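Local structure of Glyoxalase/Bleomycin resistance protein/dioxygenase domain (Frankia sp., 2RK0) at residues 80-83 and 84-87; 113-116 and 117-121. The protein belongs to the glyoxalase/bleomycin resistance protein/dioxygenase superfamily and is probably a metal-dependent enzyme or ligand-binding protein, its specific substrate unknown. All coordinates share one frame; numbering follows the deposited sequence.

Contact 1 of 2, residues 80-83 and 84-87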
ATOM      1  N   VAL A  80      12.934   4.149   5.782  1.00 18.98           N
ATOM      2  CA  VAL A  80      13.888   3.618   6.756  1.00 20.48           C
ATOM      3  C   VAL A  80      14.708   4.807   7.254  1.00 21.36           C
ATOM      4  O   VAL A  80      14.824   5.823   6.565  1.00 22.16           O
ATOM      5  CB  VAL A  80      14.825   2.531   6.155  1.00 21.76           C
ATOM      6  CG1 VAL A  80      13.998   1.320   5.736  1.00 21.82           C
ATOM      7  CG2 VAL A  80      15.617   3.095   4.979  1.00 21.68           C
ATOM      8  N   GLU A  81      15.283   4.683   8.440  1.00 21.16           N
ATOM      9  CA  GLU A  81      16.035   5.779   9.040  1.00 20.03           C
ATOM     10  C   GLU A  81      17.510   5.931   8.699  1.00 19.38           C
ATOM     11  O   GLU A  81      18.015   7.055   8.648  1.00 17.54           O
ATOM     12  CB  GLU A  81      15.868   5.709  10.557  1.00 22.98           C
ATOM     13  CG  GLU A  81      14.408   5.731  10.979  1.00 26.45           C
ATOM     14  CD  GLU A  81      14.220   5.537  12.466  1.00 27.99           C
ATOM     15  OE1 GLU A  81      14.887   4.648  13.041  1.00 28.32           O
ATOM     16  OE2 GLU A  81      13.396   6.265  13.054  1.00 31.09           O
ATOM     17  N   SER A  82      18.208   4.826   8.464  1.00 17.29           N
ATOM     18  CA  SER A  82      19.628   4.925   8.139  1.00 18.91           C
ATOM     19  C   SER A  82      20.046   3.884   7.119  1.00 17.04           C
ATOM     20  O   SER A  82      19.281   2.983   6.805  1.00 16.77           O
ATOM     21  CB  SER A  82      20.466   4.737   9.401  1.00 20.24           C
ATOM     22  OG  SER A  82      20.347   3.405   9.856  1.00 25.64           O
HETATM   23  N   MSE A  83      21.267   4.022   6.616  1.00 17.13           N
HETATM   24  CA  MSE A  83      21.821   3.095   5.644  1.00 19.66           C
HETATM   25  C   MSE A  83      21.900   1.691   6.250  1.00 20.41           C
HETATM   26  O   MSE A  83      21.698   0.697   5.558  1.00 20.77           O
HETATM   27  CB  MSE A  83      23.223   3.544   5.227  1.00 18.84           C
HETATM   28  CG  MSE A  83      23.815   2.741   4.083  1.00 23.40           C
HETATM   29 SE   MSE A  83      22.907   3.177   2.437  1.00 40.41          SE
HETATM   30  CE  MSE A  83      23.517   4.996   2.155  1.00 23.24           C
ATOM     31  N   THR A  84      22.194   1.618   7.546  1.00 20.41           N
ATOM     32  CA  THR A  84      22.300   0.334   8.229  1.00 21.19           C
ATOM     33  C   THR A  84      21.013  -0.464   8.079  1.00 20.81           C
ATOM     34  O   THR A  84      21.051  -1.685   7.947  1.00 21.32           O
ATOM     35  CB  THR A  84      22.628   0.520   9.721  1.00 23.36           C
ATOM     36  OG1 THR A  84      23.953   1.059   9.847  1.00 24.46           O
ATOM     37  CG2 THR A  84      22.561  -0.807  10.451  1.00 23.44           C
ATOM     38  N   ASP A  85      19.874   0.220   8.091  1.00 19.61           N
ATOM     39  CA  ASP A  85      18.602  -0.461   7.918  1.00 20.40           C
ATOM     40  C   ASP A  85      18.594  -1.181   6.565  1.00 18.94           C
ATOM     41  O   ASP A  85      18.135  -2.319   6.458  1.00 16.73           O
ATOM     42  CB  ASP A  85      17.441   0.535   7.977  1.00 20.98           C
ATOM     43  CG  ASP A  85      17.216   1.081   9.372  1.00 22.68           C
ATOM     44  OD1 ASP A  85      17.272   0.281  10.331  1.00 22.62           O
ATOM     45  OD2 ASP A  85      16.968   2.300   9.502  1.00 21.74           O
ATOM     46  N   LEU A  86      19.101  -0.513   5.536  1.00 17.80           N
ATOM     47  CA  LEU A  86      19.154  -1.095   4.196  1.00 19.67           C
ATOM     48  C   LEU A  86      20.159  -2.236   4.148  1.00 19.68           C
ATOM     49  O   LEU A  86      19.914  -3.264   3.514  1.00 20.01           O
ATOM     50  CB  LEU A  86      19.535  -0.020   3.165  1.00 17.09           C
ATOM     51  CG  LEU A  86      18.491   1.094   2.991  1.00 19.75           C
ATOM     52  CD1 LEU A  86      18.897   2.030   1.863  1.00 18.40           C
ATOM     53  CD2 LEU A  86      17.126   0.477   2.696  1.00 17.27           C
ATOM     54  N   ASP A  87      21.293  -2.049   4.817  1.00 20.97           N
ATOM     55  CA  ASP A  87      22.338  -3.065   4.848  1.00 21.23           C
ATOM     56  C   ASP A  87      21.783  -4.331   5.478  1.00 19.65           C
ATOM     57  O   ASP A  87      22.021  -5.428   4.990  1.00 21.30           O
ATOM     58  CB  ASP A  87      23.548  -2.593   5.668  1.00 22.40           C
ATOM     59  CG  ASP A  87      24.245  -1.388   5.060  1.00 25.63           C
ATOM     60  OD1 ASP A  87      24.003  -1.085   3.871  1.00 27.27           O
ATOM     61  OD2 ASP A  87      25.046  -0.748   5.780  1.00 26.51           O
TER
HETATM   62  O   HOH W   1      18.939   3.227  11.847  1.00 41.54           O
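D85 turns back from the first turn of helix 83-96 to pack on V80 at the end of strand 72-80 and bind the backbone N-H groups of E81 and S82. Its CB lies 3.3 Å from the carbonyl O of S82 and also packs on V80 CB, the two side chains running past each other in opposite directions. With CG anti to its carbonyl carbon (chi1 -71°), the carboxylate is swung toward the N-terminal side, and CG passes beside S82 O and OG. At the tip, OD2 accepts from S82 N at 3.0 Å; the N-H arrives on the anti side of the carboxylate, 32° out of its plane. E81 N adds a weak bond to the same D85 OD2, and a water also donates to it. The backbone N of S2 of the second subunit is a further donor to this oxygen and also bonds E81 OE1, so the two acidic side chains, 4.7 Å apart between E81 OE1 and D85 OD2, share a donor, which may ease the repulsion expected between them. V80 pairs antiparallel with a strand of that subunit, carrying the sheet across the interface. D85 N gives a weak bond to S82 O, while D87 N bonds M83 O at 2.9 Å as the first regular helical link. On the inner side V80 CG2 meets L86 CD2 at 3.8 Å, the two side chains at about a right angle, and the selenium of selenomethionine M83 lies 4.2 Å from L86 CD1; A124, L126 and W110 continue this apolar layer. An acid near the helix start bonding the N-H three residues earlier resembles one half of a capping box, here at the strand-to-helix junction of a beta-alpha-beta-beta-beta module of the glyoxalase fold.

Contact 2 of 2, residues 113-116 and 117-121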
ATOM      1  N   ALA A 113      14.993  -2.344  -3.723  1.00 16.18           N
ATOM      2  CA  ALA A 113      13.775  -2.928  -4.268  1.00 14.70           C
ATOM      3  C   ALA A 113      13.793  -4.437  -4.068  1.00 15.85           C
ATOM      4  O   ALA A 113      14.777  -5.106  -4.398  1.00 14.49           O
ATOM      5  CB  ALA A 113      13.650  -2.579  -5.760  1.00 14.48           C
ATOM      6  N   PHE A 114      12.709  -4.975  -3.515  1.00 14.62           N
ATOM      7  CA  PHE A 114      12.632  -6.409  -3.267  1.00 15.47           C
ATOM      8  C   PHE A 114      11.205  -6.942  -3.393  1.00 16.30           C
ATOM      9  O   PHE A 114      10.243  -6.176  -3.513  1.00 16.26           O
ATOM     10  CB  PHE A 114      13.223  -6.726  -1.882  1.00 16.50           C
ATOM     11  CG  PHE A 114      12.545  -6.002  -0.737  1.00 15.83           C
ATOM     12  CD1 PHE A 114      11.680  -6.683   0.119  1.00 16.07           C
ATOM     13  CD2 PHE A 114      12.787  -4.649  -0.505  1.00 17.59           C
ATOM     14  CE1 PHE A 114      11.064  -6.035   1.202  1.00 15.92           C
ATOM     15  CE2 PHE A 114      12.179  -3.982   0.572  1.00 16.56           C
ATOM     16  CZ  PHE A 114      11.317  -4.678   1.425  1.00 14.68           C
ATOM     17  N   ARG A 115      11.074  -8.263  -3.374  1.00 17.55           N
ATOM     18  CA  ARG A 115       9.769  -8.898  -3.508  1.00 17.89           C
ATOM     19  C   ARG A 115       9.510  -9.832  -2.340  1.00 17.98           C
ATOM     20  O   ARG A 115      10.443 -10.392  -1.776  1.00 17.54           O
ATOM     21  CB  ARG A 115       9.718  -9.719  -4.795  1.00 18.58           C
ATOM     22  CG  ARG A 115      10.115  -8.966  -6.039  1.00 20.75           C
ATOM     23  CD  ARG A 115       9.010  -8.061  -6.502  1.00 23.36           C
ATOM     24  NE  ARG A 115       9.353  -7.410  -7.760  1.00 25.08           N
ATOM     25  CZ  ARG A 115       8.505  -7.259  -8.772  1.00 26.76           C
ATOM     26  NH1 ARG A 115       7.264  -7.721  -8.664  1.00 24.97           N
ATOM     27  NH2 ARG A 115       8.893  -6.643  -9.885  1.00 24.15           N
ATOM     28  N   ASP A 116       8.248 -10.010  -1.975  1.00 16.46           N
ATOM     29  CA  ASP A 116       7.957 -10.922  -0.886  1.00 17.33           C
ATOM     30  C   ASP A 116       7.712 -12.301  -1.476  1.00 16.05           C
ATOM     31  O   ASP A 116       7.909 -12.505  -2.678  1.00 15.37           O
ATOM     32  CB  ASP A 116       6.762 -10.439  -0.056  1.00 16.93           C
ATOM     33  CG  ASP A 116       5.429 -10.566  -0.779  1.00 19.89           C
ATOM     34  OD1 ASP A 116       5.370 -11.022  -1.947  1.00 16.41           O
ATOM     35  OD2 ASP A 116       4.423 -10.197  -0.144  1.00 16.93           O
ATOM     36  N   ALA A 117       7.291 -13.243  -0.641  1.00 15.86           N
ATOM     37  CA  ALA A 117       7.048 -14.613  -1.085  1.00 16.49           C
ATOM     38  C   ALA A 117       6.074 -14.734  -2.262  1.00 18.17           C
ATOM     39  O   ALA A 117       6.126 -15.706  -3.012  1.00 18.48           O
ATOM     40  CB  ALA A 117       6.563 -15.450   0.086  1.00 17.06           C
ATOM     41  N   ASP A 118       5.191 -13.751  -2.423  1.00 18.63           N
ATOM     42  CA  ASP A 118       4.233 -13.758  -3.528  1.00 19.44           C
ATOM     43  C   ASP A 118       4.666 -12.835  -4.667  1.00 18.91           C
ATOM     44  O   ASP A 118       3.884 -12.516  -5.562  1.00 18.29           O
ATOM     45  CB  ASP A 118       2.854 -13.349  -3.016  1.00 22.04           C
ATOM     46  CG  ASP A 118       2.171 -14.463  -2.262  1.00 24.73           C
ATOM     47  OD1 ASP A 118       1.500 -15.283  -2.914  1.00 26.82           O
ATOM     48  OD2 ASP A 118       2.323 -14.535  -1.025  1.00 28.38           O
ATOM     49  N   ASN A 119       5.921 -12.406  -4.623  1.00 18.58           N
ATOM     50  CA  ASN A 119       6.464 -11.524  -5.645  1.00 19.09           C
ATOM     51  C   ASN A 119       5.864 -10.126  -5.609  1.00 17.66           C
ATOM     52  O   ASN A 119       5.986  -9.365  -6.567  1.00 19.18           O
ATOM     53  CB  ASN A 119       6.249 -12.117  -7.035  1.00 20.46           C
ATOM     54  CG  ASN A 119       7.446 -11.930  -7.922  1.00 25.39           C
ATOM     55  OD1 ASN A 119       7.323 -11.543  -9.089  1.00 28.59           O
ATOM     56  ND2 ASN A 119       8.623 -12.208  -7.377  1.00 26.98           N
ATOM     57  N   ILE A 120       5.200  -9.783  -4.515  1.00 16.67           N
ATOM     58  CA  ILE A 120       4.623  -8.450  -4.404  1.00 17.03           C
ATOM     59  C   ILE A 120       5.788  -7.460  -4.342  1.00 17.03           C
ATOM     60  O   ILE A 120       6.761  -7.681  -3.611  1.00 16.56           O
ATOM     61  CB  ILE A 120       3.750  -8.345  -3.146  1.00 16.94           C
ATOM     62  CG1 ILE A 120       2.583  -9.335  -3.271  1.00 16.50           C
ATOM     63  CG2 ILE A 120       3.286  -6.898  -2.943  1.00 15.05           C
ATOM     64  CD1 ILE A 120       1.664  -9.391  -2.058  1.00 15.07           C
ATOM     65  N   ALA A 121       5.697  -6.386  -5.122  1.00 15.48           N
ATOM     66  CA  ALA A 121       6.758  -5.393  -5.179  1.00 15.59           C
ATOM     67  C   ALA A 121       6.819  -4.447  -3.984  1.00 16.77           C
ATOM     68  O   ALA A 121       5.880  -3.694  -3.725  1.00 15.04           O
ATOM     69  CB  ALA A 121       6.649  -4.587  -6.471  1.00 15.22           C
TER
HETATM   70  O   HOH W   2       3.740 -12.843   0.544  1.00 22.28           O
HETATM   71  O   HOH W   3       9.637 -13.710  -5.102  1.00 33.31           O
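R115 and A121 form an antiparallel non-hydrogen-bonded pair, CA to CA 4.9 Å, and beyond it the chain reverses through a type I turn from D116 to N119. Two backbone bonds close the loop: N119 N to D116 O at 2.8 Å, and D116 N to I120 O at 3.2 Å. The R115 CA-H also points at I120 O. The D116 carboxylate folds in under the turn, chi1 71° placing OD1 between D118 N at 2.8 Å and I120 N at 2.9 Å. These two donors come from opposite faces of the carboxylate, 59° and 46° out of its plane. The first of these bonds makes an Asx turn. Together with N119 in a left-handed backbone conformation, the bonding matches a 3:5 hairpin, a type I turn followed by a G1 bulge, joining strands 109-115 and 121-127 of a four-stranded sheet of this chain. D116 OD2 lies against I120 CD1 and accepts from Y23 OH of helix 16-27; a water that donates to D118 OD2 also gives D116 OD2 a weak bond. D118 OD1 takes the backbone N of R14. On the face of the sheet shared with A121, the R115 chain, bent at CB-CG, folds across the turn so that NH1 donates to N119 O at 3.0 Å, with that oxygen in the guanidinium plane. A121 CB lies over one face of the guanidinium, toward its rim, and N119 ND2 lies alongside R115 CB at 3.7 Å.

In the fold
Both contacts are partly buried. Contact 1, about 15 Å from the chain centre, is at the interface and bonds to the second subunit; contact 2, about 7 Å from the chain centre, touches that subunit through packing of I120 on its G72. Contact 1 passes from strand 72-80, outermost within the chain but extended by a strand of the second subunit, into helix 83-96. Contact 2 turns strand 109-115 into 121-127, which pairs with 72-80, so both adjoin the same sheet, contact 1 leaving it for the helix and contact 2 joining two of its strands. In each an aspartate carboxylate binds backbone N-H groups; that of 113-121 also engages a tyrosine of helix 16-27.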